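Local coordinates for protein aminotransferase TlmJ (Streptoalloteichus hindustanus, PDB 5UID) that probably catalyses pyridoxal-phosphate-dependent amino-group transfer in natural-product biosynthesis, at residues 21-26 with 249-254; 57-63 with 243-247; 177-183 with 194-200; 39-44 with 255-260; 67-71 with 207-212. All blocks are in the same frame, centred on the assembly; numbering follows the deposited sequence.

Overall arrangement
From the N terminus, helix 16-28 supplies 21-26 and helix 35-48 supplies 39-44; both wait more than 200 residues for their partners on helix 249-280, where 249-254 closes contact 1 and 255-260 closes contact 4. Because the segments alternate, these two loops cross. Within both lies contact 2, which joins the edge strand 55-58 and the start of helix 61-72 to the loop before helix 249-280. It encloses contact 5, between helices 61-72 and 202-212, which in turn encloses contact 3, the short-range pairing of strands 178-182 and 195-199. Contact 5 packs two helices on one face of the sheet, while contacts 1 and 4 bundle helices near the pyridoxal phosphate.

Contact 1: 21-26 with 249-254; sequences AVREVF and DVAASI. With PLP (pyridoxal-5'-phosphate), chain J.
Apolar packing dominates where Val-22, Val-25 and Phe-26 meet Val-250 and Ile-254. CG2 of Val-22 reaches Ile-254 CD1 at 3.7 Å, while CG1 of Val-25, anti to the backbone N (chi1 175°), lies 3.7 Å from Val-250 CG2. The Phe-26 ring crosses Val-250 at about a right angle, its CE1 4.2 Å from Val-250 CG1, and Val-22 CG1 from its own helix sits over one ring face. The two helices run roughly antiparallel (148°). Here the N-terminal helix is laid against the first turns of helix 249-280, which border the cofactor pocket. Val-250 CG1 and Ile-254 CD1 pack on the pyridoxal phosphate methyl C2A, at 3.5 Å for the valine. The polar atom of Ser-253 is satisfied within its own helix: OG donates to Val-250 O over 2.9 Å, sharing that acceptor with Ile-254 N, both from the same face of the carbonyl plane. Ser-253 OG also touches Val-25 CG2 at 3.4 Å. A glycine here would probably open a gap beside Val-25 CG2 and Ala-21 CB and take one of its two donors from Val-250 O. From the second subunit, Leu-19 packs on Val-22 and Phe-26 on Ile-254.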
# COMPACT_ATOMS: atom_id res chain seq x y z
N ALA A 21 -9.25 18.76 6.51
CA ALA A 21 -8.65 17.68 7.30
C ALA A 21 -7.20 17.46 6.90
O ALA A 21 -6.32 17.34 7.76
CB ALA A 21 -9.46 16.39 7.14
N VAL A 22 -6.93 17.41 5.59
CA VAL A 22 -5.56 17.26 5.12
C VAL A 22 -4.70 18.43 5.58
O VAL A 22 -3.54 18.25 5.97
CB VAL A 22 -5.54 17.12 3.58
CG1 VAL A 22 -4.11 17.12 3.07
CG2 VAL A 22 -6.26 15.85 3.15
N ARG A 23 -5.26 19.64 5.56
CA ARG A 23 -4.51 20.83 5.95
C ARG A 23 -4.00 20.72 7.38
O ARG A 23 -2.82 20.97 7.65
CB ARG A 23 -5.38 22.08 5.78
CG ARG A 23 -4.64 23.38 6.05
CD ARG A 23 -5.57 24.59 6.01
NE ARG A 23 -6.27 24.72 4.73
CZ ARG A 23 -7.59 24.60 4.58
NH1 ARG A 23 -8.36 24.35 5.64
NH2 ARG A 23 -8.14 24.73 3.38
N GLU A 24 -4.88 20.34 8.32
CA GLU A 24 -4.45 20.28 9.71
C GLU A 24 -3.53 19.10 9.98
O GLU A 24 -2.69 19.16 10.89
CB GLU A 24 -5.67 20.26 10.64
CG GLU A 24 -6.55 19.03 10.55
CD GLU A 24 -7.78 19.14 11.44
OE1 GLU A 24 -8.38 20.24 11.49
OE2 GLU A 24 -8.13 18.14 12.10
N VAL A 25 -3.66 18.01 9.21
CA VAL A 25 -2.69 16.93 9.30
C VAL A 25 -1.32 17.41 8.83
O VAL A 25 -0.29 17.12 9.46
CB VAL A 25 -3.17 15.70 8.51
CG1 VAL A 25 -2.09 14.63 8.50
CG2 VAL A 25 -4.44 15.15 9.12
N PHE A 26 -1.28 18.14 7.71
CA PHE A 26 -0.01 18.70 7.24
C PHE A 26 0.61 19.62 8.29
O PHE A 26 1.82 19.56 8.53
CB PHE A 26 -0.23 19.48 5.93
CG PHE A 26 -0.40 18.61 4.72
CD1 PHE A 26 -0.36 17.23 4.82
CD2 PHE A 26 -0.58 19.18 3.47
CE1 PHE A 26 -0.52 16.43 3.70
CE2 PHE A 26 -0.73 18.39 2.35
CZ PHE A 26 -0.70 17.01 2.46
N ASP A 249 -2.15 8.78 8.57
CA ASP A 249 -3.11 9.70 9.17
C ASP A 249 -3.69 10.69 8.16
O ASP A 249 -4.74 11.28 8.42
CB ASP A 249 -2.47 10.47 10.32
CG ASP A 249 -2.63 9.76 11.66
OD1 ASP A 249 -2.98 8.56 11.66
OD2 ASP A 249 -2.43 10.41 12.71
N VAL A 250 -3.02 10.90 7.03
CA VAL A 250 -3.60 11.75 5.99
C VAL A 250 -4.84 11.08 5.41
O VAL A 250 -5.92 11.68 5.34
CB VAL A 250 -2.57 12.08 4.91
CG1 VAL A 250 -3.09 13.17 3.99
CG2 VAL A 250 -1.26 12.50 5.55
N ALA A 251 -4.70 9.82 5.01
CA ALA A 251 -5.85 9.07 4.49
C ALA A 251 -6.90 8.87 5.57
O ALA A 251 -8.11 8.95 5.30
CB ALA A 251 -5.39 7.73 3.93
N ALA A 252 -6.47 8.60 6.81
CA ALA A 252 -7.43 8.36 7.89
C ALA A 252 -8.26 9.60 8.19
O ALA A 252 -9.46 9.50 8.45
CB ALA A 252 -6.69 7.89 9.14
N SER A 253 -7.63 10.78 8.15
CA SER A 253 -8.39 12.01 8.42
C SER A 253 -9.41 12.27 7.32
O SER A 253 -10.51 12.77 7.60
CB SER A 253 -7.44 13.20 8.56
OG SER A 253 -6.87 13.56 7.31
N ILE A 254 -9.07 11.94 6.08
CA ILE A 254 -10.06 11.99 5.01
C ILE A 254 -11.18 10.99 5.27
O ILE A 254 -12.36 11.28 5.03
CB ILE A 254 -9.38 11.73 3.65
CG1 ILE A 254 -8.35 12.82 3.35
CG2 ILE A 254 -10.41 11.65 2.53
CD1 ILE A 254 -7.63 12.62 2.04
N1 PLP J . -2.05 11.14 1.17
C2 PLP J . -3.36 11.00 0.79
C2A PLP J . -4.30 12.15 0.88
C3 PLP J . -3.81 9.77 0.31
O3 PLP J . -5.12 9.65 -0.07
C4 PLP J . -2.96 8.68 0.22
C4A PLP J . -3.62 7.33 0.32
O4A PLP J . -3.36 6.54 1.23
C5 PLP J . -1.63 8.84 0.61
C6 PLP J . -1.19 10.07 1.09
C5A PLP J . -0.63 7.70 0.54
O4P PLP J . -0.75 7.00 -0.68

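Contact 2: 57-63 with 243-247; sequences SVSCCTE and RRSIS
The guanidinium of Arg-243 meets Glu-63 OE2 at its edge, close to its plane, with the carboxylate turned 75° against it, while Ile-246 CD1 lies over one face of the Arg-244 guanidinium, offset toward the rim. The Arg-243 grip is side-on: NH2 comes within 2.7 Å of OE2 from above the carboxylate plane, whereas NE, 2.9 Å from the same OE2, meets the syn lone pair of that oxygen. A third donor, Ser-245 OG, also approaches Glu-63 OE2 from out of the plane, at 2.6 Å. Glu-63 reaches them by a bend at chi2 (70°). Nearer the strand end, Ser-59 N makes a weak bond of 3.0 Å to Ser-245 O, and a water joins Ser-59 OG to Arg-244 O. Cys-60 is the N-cap of helix 61-72, its SG accepting from Glu-63 N. The next two amides, Cys-61 N and Thr-62 N, bind the phosphate of the pyridoxal-lysine at position 187, a phosphate-binding helix start. Arg-243 NH1 has Glu-70 as a second acidic partner. Three donors on one oxygen would tend to keep Glu-63 ionised, and its negative charge probably eases the approach of the two Arg-243 side chains across the dimer interface.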
# COMPACT_ATOMS: atom_id res chain seq x y z
N SER A 57 -6.90 -0.93 10.46
CA SER A 57 -6.69 -0.19 9.23
C SER A 57 -5.53 -0.79 8.43
O SER A 57 -4.52 -1.20 9.00
CB SER A 57 -6.40 1.28 9.54
OG SER A 57 -6.13 2.02 8.36
N VAL A 58 -5.70 -0.86 7.11
CA VAL A 58 -4.68 -1.39 6.21
C VAL A 58 -4.57 -0.48 4.99
O VAL A 58 -5.35 0.46 4.81
CB VAL A 58 -4.96 -2.84 5.78
CG1 VAL A 58 -4.75 -3.79 6.95
CG2 VAL A 58 -6.37 -2.97 5.21
N SER A 59 -3.60 -0.79 4.13
CA SER A 59 -3.28 0.09 3.01
C SER A 59 -4.36 0.05 1.94
O SER A 59 -4.64 1.07 1.29
CB SER A 59 -1.93 -0.29 2.41
OG SER A 59 -1.93 -1.64 1.99
N CYS A 60 -4.98 -1.11 1.72
CA CYS A 60 -6.02 -1.25 0.71
C CYS A 60 -6.74 -2.57 0.95
O CYS A 60 -6.34 -3.38 1.79
CB CYS A 60 -5.43 -1.20 -0.71
SG CYS A 60 -4.30 -2.55 -1.09
N CYS A 61 -7.83 -2.77 0.20
CA CYS A 61 -8.63 -3.98 0.39
C CYS A 61 -7.91 -5.22 -0.10
O CYS A 61 -7.97 -6.28 0.54
CB CYS A 61 -9.98 -3.83 -0.32
SG CYS A 61 -11.11 -5.22 -0.06
N THR A 62 -7.23 -5.12 -1.25
CA THR A 62 -6.46 -6.25 -1.76
C THR A 62 -5.45 -6.73 -0.72
O THR A 62 -5.32 -7.93 -0.47
CB THR A 62 -5.74 -5.86 -3.05
OG1 THR A 62 -6.71 -5.43 -4.02
CG2 THR A 62 -4.97 -7.05 -3.60
N GLU A 63 -4.74 -5.79 -0.09
CA GLU A 63 -3.80 -6.16 0.96
C GLU A 63 -4.52 -6.79 2.14
O GLU A 63 -4.02 -7.75 2.74
CB GLU A 63 -3.02 -4.93 1.40
CG GLU A 63 -1.91 -5.23 2.39
CD GLU A 63 -0.76 -5.98 1.77
OE1 GLU A 63 -0.63 -5.98 0.52
OE2 GLU A 63 0.04 -6.57 2.53
N ARG A 243 4.96 -7.73 5.18
CA ARG A 243 5.13 -6.51 4.40
C ARG A 243 4.76 -5.31 5.27
O ARG A 243 4.46 -5.45 6.47
CB ARG A 243 4.29 -6.57 3.13
CG ARG A 243 4.65 -7.70 2.19
CD ARG A 243 3.71 -7.77 0.99
NE ARG A 243 2.32 -7.93 1.40
CZ ARG A 243 1.74 -9.11 1.63
NH1 ARG A 243 2.44 -10.23 1.49
NH2 ARG A 243 0.47 -9.16 2.00
N ARG A 244 4.76 -4.12 4.68
CA ARG A 244 4.27 -2.91 5.34
C ARG A 244 2.89 -2.64 4.76
O ARG A 244 2.76 -2.17 3.62
CB ARG A 244 5.22 -1.74 5.14
CG ARG A 244 4.92 -0.53 6.00
CD ARG A 244 5.98 0.54 5.80
NE ARG A 244 5.73 1.76 6.56
CZ ARG A 244 5.04 2.80 6.10
NH1 ARG A 244 4.52 2.77 4.88
NH2 ARG A 244 4.87 3.88 6.86
N SER A 245 1.85 -2.93 5.54
CA SER A 245 0.48 -2.97 5.05
C SER A 245 -0.41 -1.96 5.77
O SER A 245 -1.63 -2.15 5.86
CB SER A 245 -0.09 -4.37 5.20
OG SER A 245 0.79 -5.34 4.66
N ILE A 246 0.17 -0.88 6.27
CA ILE A 246 -0.56 0.09 7.07
C ILE A 246 -0.97 1.27 6.20
O ILE A 246 -0.46 1.47 5.09
CB ILE A 246 0.27 0.57 8.28
CG1 ILE A 246 1.58 1.21 7.80
CG2 ILE A 246 0.55 -0.59 9.23
CD1 ILE A 246 2.38 1.86 8.91
N SER A 247 -1.91 2.06 6.71
CA SER A 247 -2.30 3.32 6.10
C SER A 247 -1.62 4.46 6.87
O SER A 247 -0.71 4.24 7.67
CB SER A 247 -3.82 3.45 6.09
OG SER A 247 -4.24 4.53 5.27
O HOH W 1 0.74 -1.82 1.26

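Contact 3: 177-183 with 194-200; sequences DVGVWSF and GGMLCFR
Strands 178-182 and 195-199 are antiparallel neighbours in the central sheet, and Gly-179 and Cys-198 form a hydrogen-bonded pair within them. The bond from Gly-179 N to Cys-198 O is 2.8 Å long, and Cys-198 N returns one to Gly-179 O. Beyond it Trp-181 N reaches Met-196 O (3.0 Å), while the return bond from Met-196 N to Trp-181 O is weak. Bonds from Arg-200 N to Asp-177 O (2.9 Å) and from Phe-183 N to Gly-194 O (2.7 Å) extend the ladder past both strand ends. Strand 195-199, antiparallel also to 55-58, is the reversed strand of the otherwise parallel sheet of fold-type I pyridoxal-phosphate enzymes, and the connection from 178-182 carries the cofactor-bearing lysine. On one face the Trp-181 ring, with CG anti to the carbonyl carbon (chi1 -71°), lies over Gly-179 and turns its edge to Cys-198, CZ3 to CB 3.5 Å; a side chain at Gly-179 would run into it. Phe-183 CE2 touches CB of Met-196, a selenomethionine, at 3.9 Å, and Phe-44 packs edge-to-face with both aromatic residues. On the other face Val-178 lies alongside Phe-199, CG2 to CD2 3.7 Å, and Val-180 alongside Leu-197.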
# COMPACT_ATOMS: atom_id res chain seq x y z
N ASP A 177 -16.39 -14.32 9.54
CA ASP A 177 -15.26 -14.26 10.45
C ASP A 177 -14.37 -13.05 10.20
O ASP A 177 -13.83 -12.47 11.14
CB ASP A 177 -14.45 -15.55 10.35
CG ASP A 177 -15.24 -16.77 10.80
OD1 ASP A 177 -15.39 -16.97 12.02
OD2 ASP A 177 -15.73 -17.51 9.92
N VAL A 178 -14.20 -12.67 8.93
CA VAL A 178 -13.37 -11.53 8.56
C VAL A 178 -14.12 -10.68 7.55
O VAL A 178 -14.79 -11.21 6.65
CB VAL A 178 -12.01 -11.97 7.98
CG1 VAL A 178 -11.14 -10.76 7.67
CG2 VAL A 178 -11.28 -12.92 8.94
N GLY A 179 -14.03 -9.36 7.71
CA GLY A 179 -14.55 -8.42 6.73
C GLY A 179 -13.45 -7.51 6.23
O GLY A 179 -12.57 -7.12 7.00
N VAL A 180 -13.49 -7.19 4.94
CA VAL A 180 -12.52 -6.30 4.32
C VAL A 180 -13.26 -5.23 3.52
O VAL A 180 -14.24 -5.54 2.83
CB VAL A 180 -11.54 -7.06 3.40
CG1 VAL A 180 -10.27 -6.25 3.19
CG2 VAL A 180 -11.21 -8.44 3.97
N TRP A 181 -12.80 -3.99 3.62
CA TRP A 181 -13.39 -2.87 2.91
C TRP A 181 -12.33 -2.17 2.07
O TRP A 181 -11.13 -2.25 2.35
CB TRP A 181 -14.01 -1.85 3.88
CG TRP A 181 -15.26 -2.33 4.54
CD1 TRP A 181 -16.54 -2.00 4.22
CD2 TRP A 181 -15.35 -3.22 5.66
NE1 TRP A 181 -17.42 -2.64 5.06
CE2 TRP A 181 -16.71 -3.39 5.95
CE3 TRP A 181 -14.40 -3.90 6.43
CZ2 TRP A 181 -17.16 -4.21 6.99
CZ3 TRP A 181 -14.84 -4.71 7.46
CH2 TRP A 181 -16.21 -4.86 7.72
N SER A 182 -12.79 -1.48 1.03
CA SER A 182 -11.93 -0.69 0.16
C SER A 182 -12.33 0.77 0.21
O SER A 182 -13.52 1.10 0.19
CB SER A 182 -11.99 -1.17 -1.29
OG SER A 182 -11.28 -0.26 -2.13
N PHE A 183 -11.33 1.65 0.27
CA PHE A 183 -11.54 3.09 0.19
C PHE A 183 -10.79 3.68 -1.00
O PHE A 183 -10.36 4.83 -0.97
CB PHE A 183 -11.11 3.76 1.49
CG PHE A 183 -11.72 3.15 2.73
CD1 PHE A 183 -13.07 2.85 2.78
CD2 PHE A 183 -10.93 2.87 3.84
CE1 PHE A 183 -13.63 2.28 3.92
CE2 PHE A 183 -11.48 2.30 4.98
CZ PHE A 183 -12.83 2.01 5.02
N GLY A 194 -6.94 3.08 0.59
CA GLY A 194 -7.22 2.74 1.97
C GLY A 194 -8.01 1.46 2.13
O GLY A 194 -8.85 1.14 1.28
N GLY A 195 -7.75 0.73 3.21
CA GLY A 195 -8.47 -0.50 3.48
C GLY A 195 -8.82 -0.60 4.95
O GLY A 195 -8.36 0.19 5.78
N MSE A 196 -9.65 -1.58 5.25
CA MSE A 196 -10.05 -1.84 6.62
C MSE A 196 -10.35 -3.31 6.82
O MSE A 196 -10.95 -3.95 5.96
CB MSE A 196 -11.27 -0.99 7.00
CG MSE A 196 -11.60 -1.00 8.48
SE MSE A 196 -10.42 0.13 9.55
CE MSE A 196 -11.10 1.87 8.99
N LEU A 197 -9.92 -3.85 7.96
CA LEU A 197 -10.19 -5.23 8.33
C LEU A 197 -11.07 -5.25 9.58
O LEU A 197 -10.92 -4.41 10.47
CB LEU A 197 -8.90 -5.99 8.59
CG LEU A 197 -8.09 -6.42 7.37
CD1 LEU A 197 -6.71 -6.89 7.79
CD2 LEU A 197 -8.83 -7.51 6.61
N CYS A 198 -11.98 -6.22 9.63
CA CYS A 198 -12.78 -6.46 10.82
C CYS A 198 -12.76 -7.95 11.13
O CYS A 198 -13.10 -8.77 10.27
CB CYS A 198 -14.22 -5.97 10.65
SG CYS A 198 -15.26 -6.19 12.11
N PHE A 199 -12.37 -8.29 12.35
CA PHE A 199 -12.25 -9.68 12.77
C PHE A 199 -13.26 -9.98 13.86
O PHE A 199 -13.45 -9.18 14.79
CB PHE A 199 -10.84 -9.98 13.29
CG PHE A 199 -9.77 -9.84 12.24
CD1 PHE A 199 -9.16 -8.62 12.02
CD2 PHE A 199 -9.38 -10.93 11.48
CE1 PHE A 199 -8.18 -8.49 11.06
CE2 PHE A 199 -8.40 -10.80 10.52
CZ PHE A 199 -7.80 -9.58 10.31
N ARG A 200 -13.92 -11.13 13.75
CA ARG A 200 -14.78 -11.59 14.84
C ARG A 200 -13.94 -11.95 16.06
O ARG A 200 -14.36 -11.72 17.20
CB ARG A 200 -15.61 -12.79 14.38
CG ARG A 200 -16.99 -12.87 15.00
CD ARG A 200 -18.04 -13.00 13.91
NE ARG A 200 -18.84 -14.21 14.04
CZ ARG A 200 -20.17 -14.23 14.04
NH1 ARG A 200 -20.85 -13.10 13.91
NH2 ARG A 200 -20.82 -15.38 14.17

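Contact 4: 39-44 with 255-260; sequences VFEADF and GSVQLR
A chi1 of -178° carries the Phe-40 ring against the facing helix, where Gly-255 CA sits over one face, 3.9 Å from the ring centroid, in a CH-pi contact. CE1 of the same ring comes within 3.3 Å of Gly-255 C. The fit is tight: a CB at Gly-255 would clash with Phe-40 CZ. Leu-259, whose CG is likewise anti to the backbone N (chi1 -177°), brings CD2 to 3.7 Å from Asp-43 CB and near the Phe-44 ring. The helices run nearly parallel here, 23° apart; helix 35-48 packs on the sheet, through Phe-40 and Phe-44 on Met-196 of strand 195-199, and helix 249-280 lies against helix 35-48. A leucine in place of Phe-40 is likely to leave Gly-255 CA without its aromatic face and open a gap beside Met-196. At the outer edge, Asp-43 OD2 accepts from two waters: one, 2.8 Å from OD2, also donates to Ser-256 O, and the other accepts from Arg-260 NH1.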
# COMPACT_ATOMS: atom_id res chain seq x y z
N VAL A 39 -8.70 7.36 15.50
CA VAL A 39 -10.04 7.95 15.46
C VAL A 39 -10.87 7.34 14.34
O VAL A 39 -12.04 6.99 14.54
CB VAL A 39 -9.94 9.48 15.34
CG1 VAL A 39 -11.29 10.07 14.96
CG2 VAL A 39 -9.44 10.09 16.64
N PHE A 40 -10.27 7.19 13.15
CA PHE A 40 -11.02 6.62 12.03
C PHE A 40 -11.41 5.17 12.29
O PHE A 40 -12.52 4.76 11.95
CB PHE A 40 -10.20 6.74 10.74
CG PHE A 40 -10.92 6.22 9.52
CD1 PHE A 40 -12.25 6.53 9.30
CD2 PHE A 40 -10.26 5.44 8.59
CE1 PHE A 40 -12.92 6.06 8.18
CE2 PHE A 40 -10.91 4.97 7.46
CZ PHE A 40 -12.24 5.28 7.26
N GLU A 41 -10.50 4.39 12.88
CA GLU A 41 -10.86 3.03 13.27
C GLU A 41 -12.03 3.03 14.24
O GLU A 41 -13.00 2.27 14.07
CB GLU A 41 -9.65 2.32 13.89
CG GLU A 41 -8.57 1.95 12.88
CD GLU A 41 -7.43 1.15 13.51
OE1 GLU A 41 -7.50 0.86 14.72
OE2 GLU A 41 -6.48 0.81 12.78
N ALA A 42 -11.97 3.88 15.27
CA ALA A 42 -13.08 3.96 16.22
C ALA A 42 -14.36 4.43 15.54
O ALA A 42 -15.45 3.93 15.85
CB ALA A 42 -12.71 4.90 17.37
N ASP A 43 -14.25 5.38 14.61
CA ASP A 43 -15.42 5.84 13.88
C ASP A 43 -16.01 4.72 13.03
O ASP A 43 -17.23 4.49 13.04
CB ASP A 43 -15.06 7.05 13.01
CG ASP A 43 -14.81 8.30 13.82
OD1 ASP A 43 -15.05 8.27 15.05
OD2 ASP A 43 -14.36 9.31 13.24
N PHE A 44 -15.16 4.02 12.28
CA PHE A 44 -15.65 2.96 11.40
C PHE A 44 -16.23 1.81 12.21
O PHE A 44 -17.26 1.24 11.83
CB PHE A 44 -14.52 2.47 10.49
CG PHE A 44 -15.01 1.72 9.28
CD1 PHE A 44 -15.60 2.39 8.22
CD2 PHE A 44 -14.86 0.35 9.20
CE1 PHE A 44 -16.04 1.70 7.10
CE2 PHE A 44 -15.31 -0.35 8.09
CZ PHE A 44 -15.90 0.33 7.04
N GLY A 255 -10.83 9.81 5.79
CA GLY A 255 -11.84 8.78 6.02
C GLY A 255 -12.90 9.20 7.02
O GLY A 255 -14.09 8.91 6.83
N SER A 256 -12.49 9.86 8.10
CA SER A 256 -13.47 10.32 9.08
C SER A 256 -14.43 11.33 8.47
O SER A 256 -15.63 11.33 8.80
CB SER A 256 -12.75 10.93 10.29
OG SER A 256 -12.13 9.93 11.07
N VAL A 257 -13.94 12.17 7.56
CA VAL A 257 -14.82 13.13 6.90
C VAL A 257 -15.76 12.41 5.94
O VAL A 257 -16.97 12.67 5.93
CB VAL A 257 -13.99 14.21 6.17
CG1 VAL A 257 -14.90 15.14 5.39
CG2 VAL A 257 -13.14 14.99 7.16
N GLN A 258 -15.23 11.49 5.14
CA GLN A 258 -16.06 10.74 4.20
C GLN A 258 -17.09 9.89 4.93
O GLN A 258 -18.22 9.73 4.46
CB GLN A 258 -15.19 9.87 3.30
CG GLN A 258 -14.36 10.64 2.29
CD GLN A 258 -15.10 10.91 1.00
OE1 GLN A 258 -15.51 9.97 0.30
NE2 GLN A 258 -15.29 12.18 0.67
N LEU A 259 -16.72 9.34 6.09
CA LEU A 259 -17.66 8.52 6.85
C LEU A 259 -18.86 9.34 7.33
O LEU A 259 -20.00 8.87 7.28
CB LEU A 259 -16.95 7.86 8.03
CG LEU A 259 -17.78 6.91 8.88
CD1 LEU A 259 -18.44 5.85 8.01
CD2 LEU A 259 -16.91 6.25 9.94
N ARG A 260 -18.61 10.58 7.78
CA ARG A 260 -19.72 11.43 8.20
C ARG A 260 -20.62 11.80 7.03
O ARG A 260 -21.83 12.01 7.22
CB ARG A 260 -19.20 12.69 8.88
CG ARG A 260 -18.69 12.48 10.29
CD ARG A 260 -18.31 13.80 10.95
NE ARG A 260 -17.07 14.35 10.42
CZ ARG A 260 -15.87 14.13 10.94
NH1 ARG A 260 -15.74 13.36 12.01
NH2 ARG A 260 -14.79 14.68 10.39
O HOH W 2 -16.20 9.84 11.18
O HOH W 3 -14.07 11.80 13.94

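Contact 5: 67-71 with 207-212; sequences LSMEL and RARKLA
This is a largely apolar helix-helix packing, steeply crossed, in which Leu-67 and Leu-71 of helix 61-72 meet Ala-208 and Leu-211 of helix 202-212 on one side of the central sheet. The local axes lie 116° apart and approach to 10.8 Å, a wide spacing filled by leucines. Leu-211, its CG anti to the backbone N (chi1 -176°), pushes CD2 between the two leucines of the other helix, 3.7 Å from Leu-67 CD2 and 3.8 Å from Leu-71 CD2. In both pairs the two leucine side chains slide past each other, pointing in opposite directions. The other branch of Leu-71 turns to the alanine, its CD1 lying 3.7 Å from Ala-208 CB. Towards the rim, CD2 of Leu-71 sits over one face of the Arg-207 guanidinium, offset from its centre. From there Arg-207 NH1 reaches Leu-71 O, but the bond is weak at 3.5 Å. Glu-70 OE1 touches Leu-211 CD2 at 3.3 Å, while OE2 is held by a salt bridge to Arg-243, so the carboxylate spans an apolar and a charged partner. Inward, Leu-71 and Ala-208 share the ring of Phe-199, and Leu-67 packs on Val-58. Two helices packed against one sheet face, with others beyond the opposite face, are typical of the alpha/beta/alpha large domain of fold-type I aminotransferases.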
# COMPACT_ATOMS: atom_id res chain seq x y z
N LEU A 67 -3.78 -10.52 3.48
CA LEU A 67 -3.48 -10.75 4.88
C LEU A 67 -4.41 -11.80 5.48
O LEU A 67 -3.97 -12.65 6.27
CB LEU A 67 -3.58 -9.44 5.67
CG LEU A 67 -2.49 -8.40 5.45
CD1 LEU A 67 -2.81 -7.12 6.20
CD2 LEU A 67 -1.14 -8.95 5.89
N SER A 68 -5.69 -11.76 5.13
CA SER A 68 -6.64 -12.70 5.72
C SER A 68 -6.31 -14.13 5.32
O SER A 68 -6.40 -15.05 6.15
CB SER A 68 -8.07 -12.34 5.31
OG SER A 68 -8.27 -12.55 3.92
N MSE A 69 -5.90 -14.35 4.07
CA MSE A 69 -5.50 -15.68 3.62
C MSE A 69 -4.22 -16.12 4.33
O MSE A 69 -4.01 -17.31 4.56
CB MSE A 69 -5.31 -15.71 2.11
CG MSE A 69 -6.59 -15.49 1.31
SE MSE A 69 -7.99 -16.79 1.73
CE MSE A 69 -9.31 -15.58 2.49
N GLU A 70 -3.36 -15.16 4.67
CA GLU A 70 -2.17 -15.48 5.45
C GLU A 70 -2.53 -15.84 6.88
O GLU A 70 -2.06 -16.85 7.42
CB GLU A 70 -1.18 -14.31 5.42
CG GLU A 70 -0.57 -14.04 4.05
CD GLU A 70 0.27 -12.78 4.03
OE1 GLU A 70 0.53 -12.21 5.11
OE2 GLU A 70 0.68 -12.35 2.93
N LEU A 71 -3.37 -15.02 7.52
CA LEU A 71 -3.73 -15.25 8.92
C LEU A 71 -4.49 -16.56 9.08
O LEU A 71 -4.32 -17.27 10.08
CB LEU A 71 -4.55 -14.08 9.45
CG LEU A 71 -3.80 -12.75 9.53
CD1 LEU A 71 -4.77 -11.61 9.76
CD2 LEU A 71 -2.76 -12.79 10.64
N ARG A 207 -3.05 -10.21 15.85
CA ARG A 207 -2.07 -10.75 14.91
C ARG A 207 -2.00 -9.92 13.64
O ARG A 207 -0.91 -9.70 13.10
CB ARG A 207 -2.42 -12.20 14.56
CG ARG A 207 -2.30 -13.19 15.70
CD ARG A 207 -2.58 -14.60 15.20
NE ARG A 207 -1.72 -14.94 14.06
CZ ARG A 207 -2.00 -15.88 13.17
NH1 ARG A 207 -3.13 -16.58 13.27
NH2 ARG A 207 -1.16 -16.12 12.17
N ALA A 208 -3.15 -9.44 13.16
CA ALA A 208 -3.17 -8.67 11.92
C ALA A 208 -2.41 -7.36 12.08
O ALA A 208 -1.70 -6.93 11.16
CB ALA A 208 -4.62 -8.40 11.50
N ARG A 209 -2.54 -6.71 13.24
CA ARG A 209 -1.83 -5.45 13.47
C ARG A 209 -0.32 -5.65 13.40
O ARG A 209 0.40 -4.83 12.83
CB ARG A 209 -2.23 -4.86 14.82
CG ARG A 209 -3.65 -4.35 14.87
CD ARG A 209 -3.98 -3.72 16.22
NE ARG A 209 -5.33 -3.15 16.21
CZ ARG A 209 -6.41 -3.78 16.64
NH1 ARG A 209 -6.31 -5.02 17.12
NH2 ARG A 209 -7.59 -3.19 16.60
N LYS A 210 0.18 -6.75 13.98
CA LYS A 210 1.61 -7.02 13.93
C LYS A 210 2.05 -7.40 12.53
O LYS A 210 3.05 -6.88 12.01
CB LYS A 210 1.97 -8.12 14.93
CG LYS A 210 1.96 -7.68 16.38
CD LYS A 210 2.07 -8.87 17.32
CE LYS A 210 3.26 -9.75 16.96
NZ LYS A 210 3.33 -10.96 17.83
N LEU A 211 1.30 -8.30 11.88
CA LEU A 211 1.66 -8.72 10.53
C LEU A 211 1.64 -7.55 9.55
O LEU A 211 2.51 -7.44 8.68
CB LEU A 211 0.71 -9.83 10.06
CG LEU A 211 1.02 -10.43 8.69
CD1 LEU A 211 2.42 -11.04 8.67
CD2 LEU A 211 -0.02 -11.48 8.32
N ALA A 212 0.66 -6.65 9.69
CA ALA A 212 0.62 -5.47 8.84
C ALA A 212 1.78 -4.52 9.10
O ALA A 212 2.15 -3.75 8.21
CB ALA A 212 -0.70 -4.72 9.03